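Local coordinates for protein farnesyl diphosphate synthase (Rhodobacter capsulatus, PDB 3M0G) that probably condenses farnesyl diphosphate with isopentenyl diphosphate, using magnesium, to make geranylgeranyl diphosphate for carotenoid biosynthesis, at residues B[154-157]-B[158-162]; B[28-31]-B[32-36]; B[247-250]-B[251-255]; B[272-275]-B[276-280]. All coordinates share one frame; numbering follows the deposited sequence.

Contact 1. Residues B[154-157]-B[158-162]; sequences ALDI and AAETA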
loop_
_atom_site.group_PDB
_atom_site.type_symbol
_atom_site.label_atom_id
_atom_site.label_comp_id
_atom_site.label_asym_id
_atom_site.label_seq_id
_atom_site.Cartn_x
_atom_site.Cartn_y
_atom_site.Cartn_z
ATOM N N ALA B 154 3.911 4.637 14.385
ATOM C CA ALA B 154 2.972 5.435 15.173
ATOM C C ALA B 154 3.325 5.422 16.658
ATOM O O ALA B 154 3.180 6.446 17.354
ATOM C CB ALA B 154 1.575 4.910 14.961
ATOM N N LEU B 155 3.705 4.260 17.173
ATOM C CA LEU B 155 4.196 4.183 18.548
ATOM C C LEU B 155 5.463 5.024 18.748
ATOM O O LEU B 155 5.632 5.674 19.791
ATOM C CB LEU B 155 4.436 2.730 18.974
ATOM C CG LEU B 155 3.189 1.859 19.164
ATOM C CD1 LEU B 155 3.598 0.399 19.153
ATOM C CD2 LEU B 155 2.388 2.196 20.414
ATOM N N ASP B 156 6.335 5.019 17.742
ATOM C CA ASP B 156 7.618 5.717 17.804
ATOM C C ASP B 156 7.488 7.227 17.658
ATOM O O ASP B 156 8.238 7.967 18.284
ATOM C CB ASP B 156 8.602 5.165 16.775
ATOM C CG ASP B 156 10.062 5.378 17.183
ATOM O OD1 ASP B 156 10.320 5.860 18.318
ATOM O OD2 ASP B 156 10.957 5.046 16.372
ATOM N N ILE B 157 6.527 7.680 16.851
ATOM C CA ILE B 157 6.214 9.115 16.746
ATOM C C ILE B 157 5.647 9.646 18.065
ATOM O O ILE B 157 6.028 10.732 18.523
ATOM C CB ILE B 157 5.259 9.416 15.543
ATOM C CG1 ILE B 157 6.005 9.249 14.214
ATOM C CG2 ILE B 157 4.616 10.812 15.655
ATOM C CD1 ILE B 157 7.444 9.809 14.215
ATOM N N ALA B 158 4.767 8.857 18.685
ATOM C CA ALA B 158 4.205 9.197 19.984
ATOM C C ALA B 158 5.273 9.190 21.080
ATOM O O ALA B 158 5.256 10.027 21.976
ATOM C CB ALA B 158 3.072 8.256 20.348
ATOM N N ALA B 159 6.198 8.240 21.005
ATOM C CA ALA B 159 7.291 8.161 21.967
ATOM C C ALA B 159 8.180 9.410 21.965
ATOM O O ALA B 159 8.657 9.814 23.024
ATOM C CB ALA B 159 8.133 6.904 21.718
ATOM N N GLU B 160 8.374 10.018 20.788
ATOM C CA GLU B 160 9.295 11.157 20.593
ATOM C C GLU B 160 8.918 12.412 21.368
ATOM O O GLU B 160 9.767 13.278 21.614
ATOM C CB GLU B 160 9.414 11.535 19.111
ATOM C CG GLU B 160 10.113 10.504 18.217
ATOM C CD GLU B 160 11.513 10.121 18.697
ATOM O OE1 GLU B 160 12.275 11.014 19.138
ATOM O OE2 GLU B 160 11.852 8.919 18.607
ATOM N N THR B 161 7.633 12.500 21.705
ATOM C CA THR B 161 7.063 13.582 22.485
ATOM C C THR B 161 7.130 13.226 23.970
ATOM O O THR B 161 7.899 13.829 24.723
ATOM C CB THR B 161 5.582 13.831 22.078
ATOM O OG1 THR B 161 5.533 14.447 20.788
ATOM C CG2 THR B 161 4.863 14.730 23.081
ATOM N N ALA B 162 6.334 12.225 24.361
ATOM C CA ALA B 162 6.111 11.818 25.752
ATOM C C ALA B 162 7.207 12.178 26.769
ATOM O O ALA B 162 8.401 11.953 26.540
ATOM C CB ALA B 162 5.789 10.326 25.817
HETATM O O HOH W 1 4.784 13.035 18.841
#

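Contact 2. Residues B[28-31]-B[32-36]; sequences GDLR and DAMAY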
loop_
_atom_site.group_PDB
_atom_site.type_symbol
_atom_site.label_atom_id
_atom_site.label_comp_id
_atom_site.label_asym_id
_atom_site.label_seq_id
_atom_site.Cartn_x
_atom_site.Cartn_y
_atom_site.Cartn_z
ATOM N N GLY B 28 8.070 11.273 -15.362
ATOM C CA GLY B 28 7.654 12.411 -14.540
ATOM C C GLY B 28 8.372 12.512 -13.208
ATOM O O GLY B 28 9.172 11.643 -12.861
ATOM N N ASP B 29 8.075 13.573 -12.461
ATOM C CA ASP B 29 8.660 13.811 -11.138
ATOM C C ASP B 29 8.369 12.656 -10.173
ATOM O O ASP B 29 9.228 12.271 -9.363
ATOM C CB ASP B 29 8.119 15.124 -10.549
ATOM C CG ASP B 29 8.802 16.366 -11.133
ATOM O OD1 ASP B 29 8.095 17.283 -11.603
ATOM O OD2 ASP B 29 10.044 16.427 -11.121
ATOM N N LEU B 30 7.159 12.107 -10.272
ATOM C CA LEU B 30 6.749 10.982 -9.435
ATOM C C LEU B 30 7.627 9.752 -9.681
ATOM O O LEU B 30 8.072 9.126 -8.721
ATOM C CB LEU B 30 5.262 10.646 -9.625
ATOM C CG LEU B 30 4.728 9.350 -8.979
ATOM C CD1 LEU B 30 4.525 9.445 -7.453
ATOM C CD2 LEU B 30 3.440 8.888 -9.651
ATOM N N ARG B 31 7.897 9.424 -10.948
ATOM C CA ARG B 31 8.802 8.299 -11.254
ATOM C C ARG B 31 10.261 8.530 -10.834
ATOM O O ARG B 31 10.901 7.624 -10.277
ATOM C CB ARG B 31 8.743 7.889 -12.723
ATOM C CG ARG B 31 9.569 6.635 -13.017
ATOM C CD ARG B 31 9.504 6.269 -14.481
ATOM N NE ARG B 31 10.390 7.127 -15.264
ATOM C CZ ARG B 31 10.409 7.176 -16.588
ATOM N NH1 ARG B 31 9.579 6.427 -17.294
ATOM N NH2 ARG B 31 11.255 7.992 -17.198
ATOM N N ASP B 32 10.781 9.729 -11.108
ATOM C CA ASP B 32 12.133 10.123 -10.673
ATOM C C ASP B 32 12.306 10.044 -9.155
ATOM O O ASP B 32 13.332 9.561 -8.662
ATOM C CB ASP B 32 12.457 11.546 -11.131
ATOM C CG ASP B 32 12.268 11.737 -12.617
ATOM O OD1 ASP B 32 12.465 10.763 -13.379
ATOM O OD2 ASP B 32 11.917 12.862 -13.020
ATOM N N ALA B 33 11.314 10.552 -8.430
ATOM C CA ALA B 33 11.307 10.511 -6.977
ATOM C C ALA B 33 11.334 9.074 -6.460
ATOM O O ALA B 33 12.108 8.749 -5.555
ATOM C CB ALA B 33 10.095 11.276 -6.427
HETATM N N MSE B 34 10.499 8.219 -7.048
HETATM C CA MSE B 34 10.447 6.798 -6.673
HETATM C C MSE B 34 11.793 6.140 -6.964
HETATM O O MSE B 34 12.363 5.458 -6.112
HETATM C CB MSE B 34 9.349 6.061 -7.451
HETATM C CG MSE B 34 7.947 6.609 -7.225
HETATM SE SE MSE B 34 6.611 5.779 -8.387
HETATM C CE MSE B 34 6.696 3.964 -7.661
ATOM N N ALA B 35 12.294 6.357 -8.179
ATOM C CA ALA B 35 13.576 5.802 -8.612
ATOM C C ALA B 35 14.692 6.213 -7.644
ATOM O O ALA B 35 15.515 5.381 -7.228
ATOM C CB ALA B 35 13.895 6.251 -10.044
ATOM N N TYR B 36 14.685 7.490 -7.270
ATOM C CA TYR B 36 15.676 8.067 -6.338
ATOM C C TYR B 36 15.583 7.402 -4.958
ATOM O O TYR B 36 16.598 7.054 -4.364
ATOM C CB TYR B 36 15.449 9.579 -6.245
ATOM C CG TYR B 36 16.411 10.355 -5.375
ATOM C CD1 TYR B 36 17.619 10.832 -5.892
ATOM C CD2 TYR B 36 16.092 10.657 -4.042
ATOM C CE1 TYR B 36 18.501 11.547 -5.100
ATOM C CE2 TYR B 36 16.973 11.378 -3.239
ATOM C CZ TYR B 36 18.169 11.819 -3.777
ATOM O OH TYR B 36 19.036 12.536 -3.000
HETATM O O HOH W 2 10.889 10.576 -15.820
#

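Contact 3. Residues B[247-250]-B[251-255]; sequences LGLA and GAKSR. Unlike the reference sequence in segment 247-250: Ala250 (reference Pro). Unlike the reference sequence in segment 251-255: Ser254 (reference Ala).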
loop_
_atom_site.group_PDB
_atom_site.type_symbol
_atom_site.label_atom_id
_atom_site.label_comp_id
_atom_site.label_asym_id
_atom_site.label_seq_id
_atom_site.Cartn_x
_atom_site.Cartn_y
_atom_site.Cartn_z
ATOM N N LEU B 247 19.134 -1.033 28.925
ATOM C CA LEU B 247 19.930 -2.214 29.281
ATOM C C LEU B 247 21.349 -1.913 29.748
ATOM O O LEU B 247 21.984 -2.749 30.382
ATOM C CB LEU B 247 19.946 -3.229 28.134
ATOM C CG LEU B 247 18.598 -3.799 27.659
ATOM C CD1 LEU B 247 18.750 -4.570 26.346
ATOM C CD2 LEU B 247 17.958 -4.697 28.724
ATOM N N GLY B 248 21.836 -0.715 29.461
ATOM C CA GLY B 248 23.241 -0.380 29.701
ATOM C C GLY B 248 23.960 -0.673 28.400
ATOM O O GLY B 248 23.444 -1.408 27.570
ATOM N N LEU B 249 25.139 -0.092 28.209
ATOM C CA LEU B 249 25.915 -0.328 26.990
ATOM C C LEU B 249 26.395 -1.770 26.900
ATOM O O LEU B 249 26.144 -2.439 25.898
ATOM C CB LEU B 249 27.092 0.658 26.868
ATOM C CG LEU B 249 27.942 0.578 25.585
ATOM C CD1 LEU B 249 27.077 0.402 24.332
ATOM C CD2 LEU B 249 28.861 1.815 25.447
ATOM N N ALA B 250 27.072 -2.248 27.945
ATOM C CA ALA B 250 27.506 -3.642 27.995
ATOM C C ALA B 250 26.294 -4.572 28.005
ATOM O O ALA B 250 26.328 -5.643 27.413
ATOM C CB ALA B 250 28.403 -3.897 29.207
ATOM N N GLY B 251 25.214 -4.134 28.650
ATOM C CA GLY B 251 23.972 -4.915 28.693
ATOM C C GLY B 251 23.298 -5.027 27.335
ATOM O O GLY B 251 22.746 -6.074 26.999
ATOM N N ALA B 252 23.358 -3.954 26.543
ATOM C CA ALA B 252 22.781 -3.978 25.188
ATOM C C ALA B 252 23.579 -4.907 24.303
ATOM O O ALA B 252 22.996 -5.701 23.549
ATOM C CB ALA B 252 22.741 -2.609 24.577
ATOM N N LYS B 253 24.904 -4.810 24.407
ATOM C CA LYS B 253 25.827 -5.632 23.610
ATOM C C LYS B 253 25.639 -7.110 23.904
ATOM O O LYS B 253 25.642 -7.952 22.997
ATOM C CB LYS B 253 27.276 -5.244 23.913
ATOM C CG LYS B 253 27.711 -3.908 23.326
ATOM C CD LYS B 253 29.079 -3.477 23.855
ATOM C CE LYS B 253 29.555 -2.233 23.104
ATOM N NZ LYS B 253 30.954 -1.839 23.449
ATOM N N SER B 254 25.476 -7.423 25.182
ATOM C CA SER B 254 25.286 -8.804 25.596
ATOM C C SER B 254 23.938 -9.338 25.107
ATOM O O SER B 254 23.870 -10.457 24.658
ATOM C CB SER B 254 25.420 -8.936 27.120
ATOM O OG SER B 254 25.154 -10.254 27.562
ATOM N N ARG B 255 22.878 -8.529 25.193
ATOM C CA ARG B 255 21.552 -8.925 24.703
ATOM C C ARG B 255 21.578 -9.200 23.193
ATOM O O ARG B 255 21.052 -10.209 22.726
ATOM C CB ARG B 255 20.507 -7.847 25.042
ATOM C CG ARG B 255 19.032 -8.240 24.788
ATOM C CD ARG B 255 18.550 -9.270 25.821
ATOM N NE ARG B 255 17.165 -9.678 25.594
ATOM C CZ ARG B 255 16.750 -10.926 25.407
ATOM N NH1 ARG B 255 17.615 -11.941 25.404
ATOM N NH2 ARG B 255 15.457 -11.158 25.222
HETATM O O HOH W 3 25.159 -2.651 31.461
#

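Contact 4. Residues B[272-275]-B[276-280]; sequences EAAS and TLRAC. Unlike the reference sequence in segment 272-275: Ser275 (reference Ala).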
loop_
_atom_site.group_PDB
_atom_site.type_symbol
_atom_site.label_atom_id
_atom_site.label_comp_id
_atom_site.label_asym_id
_atom_site.label_seq_id
_atom_site.Cartn_x
_atom_site.Cartn_y
_atom_site.Cartn_z
ATOM N N GLU B 272 23.590 -27.454 7.529
ATOM C CA GLU B 272 24.686 -26.613 7.022
ATOM C C GLU B 272 24.243 -25.552 6.003
ATOM O O GLU B 272 24.969 -24.586 5.745
ATOM C CB GLU B 272 25.831 -27.464 6.454
ATOM C CG GLU B 272 26.604 -28.261 7.500
ATOM C CD GLU B 272 27.346 -27.392 8.519
ATOM O OE1 GLU B 272 27.647 -26.209 8.231
ATOM O OE2 GLU B 272 27.640 -27.913 9.618
ATOM N N ALA B 273 23.055 -25.732 5.429
ATOM C CA ALA B 273 22.505 -24.757 4.482
ATOM C C ALA B 273 22.138 -23.408 5.133
ATOM O O ALA B 273 21.992 -22.395 4.440
ATOM C CB ALA B 273 21.321 -25.346 3.741
ATOM N N ALA B 274 22.001 -23.390 6.457
ATOM C CA ALA B 274 21.677 -22.155 7.190
ATOM C C ALA B 274 22.881 -21.220 7.436
ATOM O O ALA B 274 22.720 -20.117 7.971
ATOM C CB ALA B 274 20.989 -22.488 8.503
ATOM N N SER B 275 24.076 -21.647 7.030
ATOM C CA SER B 275 25.316 -20.928 7.381
ATOM C C SER B 275 25.388 -19.494 6.848
ATOM O O SER B 275 25.876 -18.605 7.531
ATOM C CB SER B 275 26.542 -21.745 6.941
ATOM O OG SER B 275 26.512 -21.971 5.549
ATOM N N THR B 276 24.867 -19.246 5.649
ATOM C CA THR B 276 24.843 -17.884 5.123
ATOM C C THR B 276 23.879 -16.993 5.944
ATOM O O THR B 276 24.215 -15.863 6.265
ATOM C CB THR B 276 24.524 -17.856 3.613
ATOM O OG1 THR B 276 25.509 -18.619 2.925
ATOM C CG2 THR B 276 24.545 -16.430 3.071
ATOM N N LEU B 277 22.714 -17.520 6.318
ATOM C CA LEU B 277 21.813 -16.777 7.218
ATOM C C LEU B 277 22.340 -16.605 8.646
ATOM O O LEU B 277 22.063 -15.587 9.288
ATOM C CB LEU B 277 20.417 -17.398 7.249
ATOM C CG LEU B 277 19.510 -17.224 6.028
ATOM C CD1 LEU B 277 18.133 -17.787 6.295
ATOM C CD2 LEU B 277 19.407 -15.777 5.645
ATOM N N ARG B 278 23.044 -17.609 9.160
ATOM C CA ARG B 278 23.712 -17.494 10.455
ATOM C C ARG B 278 24.767 -16.381 10.420
ATOM O O ARG B 278 24.854 -15.594 11.345
ATOM C CB ARG B 278 24.307 -18.843 10.908
ATOM C CG ARG B 278 23.228 -19.861 11.320
ATOM C CD ARG B 278 23.781 -21.252 11.675
ATOM N NE ARG B 278 22.861 -21.936 12.587
ATOM C CZ ARG B 278 22.821 -23.247 12.806
ATOM N NH1 ARG B 278 23.651 -24.066 12.171
ATOM N NH2 ARG B 278 21.932 -23.741 13.660
ATOM N N ALA B 279 25.523 -16.293 9.333
ATOM C CA ALA B 279 26.542 -15.235 9.184
ATOM C C ALA B 279 25.913 -13.838 9.097
ATOM O O ALA B 279 26.439 -12.872 9.668
ATOM C CB ALA B 279 27.458 -15.522 7.976
ATOM N N CYS B 280 24.764 -13.744 8.424
ATOM C CA CYS B 280 24.062 -12.475 8.315
ATOM C C CYS B 280 23.627 -11.952 9.687
ATOM O O CYS B 280 23.733 -10.757 9.952
ATOM C CB CYS B 280 22.850 -12.592 7.395
ATOM S SG CYS B 280 21.979 -11.028 7.173
HETATM O O HOH W 4 21.482 -19.778 4.602
HETATM O O HOH W 5 24.737 -21.159 2.810
#

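Contact 1. Residues B[154-157]-B[158-162]
Asp156 and Glu160, one helical turn apart, illustrate how two acids can be brought together when one lysine bonds both. Asp156 OD1 and Glu160 OE2 are 3.4 Å apart, two acceptors with no bond between them, and the carboxylate planes are turned 60° against each other. Both oxygens form salt bridges to Lys240, whose ammonium group probably offsets the repulsion. Glu160 reaches this place by folding over the backbone: its CG lies against Asp156 O at 3.2 Å, and the bend at chi2 (-55°) brings the carboxylate back toward Asp156.

The backbone bonds record a helix running out. Ala158 N donates to Ala154 O at 3.2 Å with a fairly straight N-H, and Ala159 N to Leu155 O at 2.9 Å. Glu160 N still reaches Asp156 O at 3.2 Å, but the angle has dropped to 135°, and it makes a second, weak bond to Ile157 O. A water completes the turn, donating to Ile157 O at 2.6 Å and hydrogen-bonding Thr161 OG1 at 2.5 Å.

Among its neighbours, this end of helix 149-159 lies against helix 168-194, where Leu155 meets Arg173 and Leu174. Ala154 touches Leu109 of the second subunit. Ile157 packs on the loop residues Met86 and Asp87, the latter closing the first aspartate-rich motif of the family.

Contact 2. Residues B[28-31]-B[32-36]
Asp32 N donates to Gly28 O at 3.1 Å with an N-H angle of 174°, the first of four successive i to i+4 bonds, of which the last joins Ala35 N to Arg31 O at 2.8 Å. Asp32 CG is anti to its own carbonyl carbon (chi1 -54°), which sets OD2 3.0 Å from Gly28 O, two acceptors and no bond. OD1 instead takes a hydrogen from a water at 2.9 Å, and that water accepts from Gly28 N, also at 2.9 Å. Arg31 runs back along the same side, its NE 4.6 Å from Asp32 OD1, too far for a salt bridge, and its NH1 bonds Leu25 O.

On the apolar side Leu30 and Met34, a selenomethionine, lean across each other, CG of Leu30 lying 4.1 Å from SE of Met34. Both side chains pack on helix 104-121 and touch the second subunit, at Val150 and Ala146 respectively.

This is a helix N-terminus with glycine at the N-cap, its amide linked through one water to an acid in the first turn, here in the dimer interface of an almost wholly helical prenyl synthase.

Contact 3. Residues B[247-250]-B[251-255]
Leu247 O and Gly251 show how a carbonyl just before a new helix is served without a regular helical bond. A CB on Gly251 would clash with Leu247 O; the bare CA instead comes within 3.4 Å of it, its C-H pointing at the oxygen with an angle of 156° at the hydrogen. One water adds a weak link, donating to Leu247 O while accepting from Gly251 N at 3.2 Å. The first amide of the segment 251-255 is therefore met by solvent, though loosely.

From the next residue onward the amides find carbonyls four positions back. Ala252 N donates to Gly248 O at 2.7 Å, a short bond with a bent N-H. Lys253 N to Leu249 O, at 3.1 Å, is straighter, and Ser254 N reaches Ala250 O at 3.0 Å. Arg255 N continues the series to Gly251 O. Ala250 and Ser254, which close one of these turns, both differ from the reference sequence.

Aliphatic contacts flank the backbone. Leu249 CG is anti to the backbone N (chi1 -176°), which brings CD1 to 3.8 Å from CE of Lys253, whose extended chain runs past it. Leu247, from before the glycine, sets its CD1 against Arg255 CB at 3.9 Å. Toward helix 199-219, Leu249 and Lys253 touch Ile218, and the buried Ala252, with Arg255, touches Ile214.

Gly248, with positive phi (93°), ends helix 243-247 and also N-caps helix 249-265. One glycine thus joins two successive helices, beside the second aspartate-rich motif of the prenyl synthases, to which Ile218 belongs.

Contact 4. Residues B[272-275]-B[276-280]
Arg278 supplies the flat group at this contact, yet meets Ala274 with its aliphatic stem and not with a guanidinium face: CD of Arg278 stands 4.4 Å from CB of Ala274, and neither segment puts a group on the face. The chain is extended from CG to NE, which carries the guanidinium beyond the turn, where NH2 bonds to Glu264 O and NE is also hydrogen-bonded outside the two segments. The other flat group, the carboxylate of Glu272, stays too far from it for a salt bridge.

Nearer the backbone, CG of Arg278 rests 3.4 Å from Ala274 O. The same oxygen accepts from Arg278 N at 2.8 Å, the donor approaching close to the line of the carbonyl bond (166°). Ala279 N then bonds Ser275 O at 3.0 Å.

One residue earlier, water does the joining. A water donates to Ala273 O at 2.7 Å and accepts from Leu277 N at 3.1 Å. A second water holds Thr276 OG1 at 2.7 Å, with only weak links to Ala273 O and Ser275 OG. Ser275, which differs from the reference sequence, has chi1 of 59°, and this turns OG back toward Glu272 O, 3.0 Å away.

On the buried side Leu277 packs on Glu51 and Ile55 of helix 44-55 and on Leu201 of helix 199-219. The water inserted in the Ala273-Leu277 pair replaces a direct i to i+4 bond in the first turn of helix 275-285, the last of the modelled, almost wholly helical chain.

In the fold
Along the chain the order is contact 2, contact 1, contact 3, contact 4, each at or near a helix end and none touching another. Contacts 2 and 3 are the most widely separated, with centres about 41 Å apart on opposite sides of the chain's centre; contacts 1 and 3 have the closest centres, about 23 Å, though contacts 3 and 4 come nearer by their nearest atoms, about 13 Å. Contacts 3 and 4 open the successive helices 249-265 and 275-285, and both pack on helix 199-219. Contacts 1 and 2 instead reach the second subunit. The four thus mark the periphery of one helical bundle, with contacts 1 and 3 lying beside its two aspartate-rich motifs.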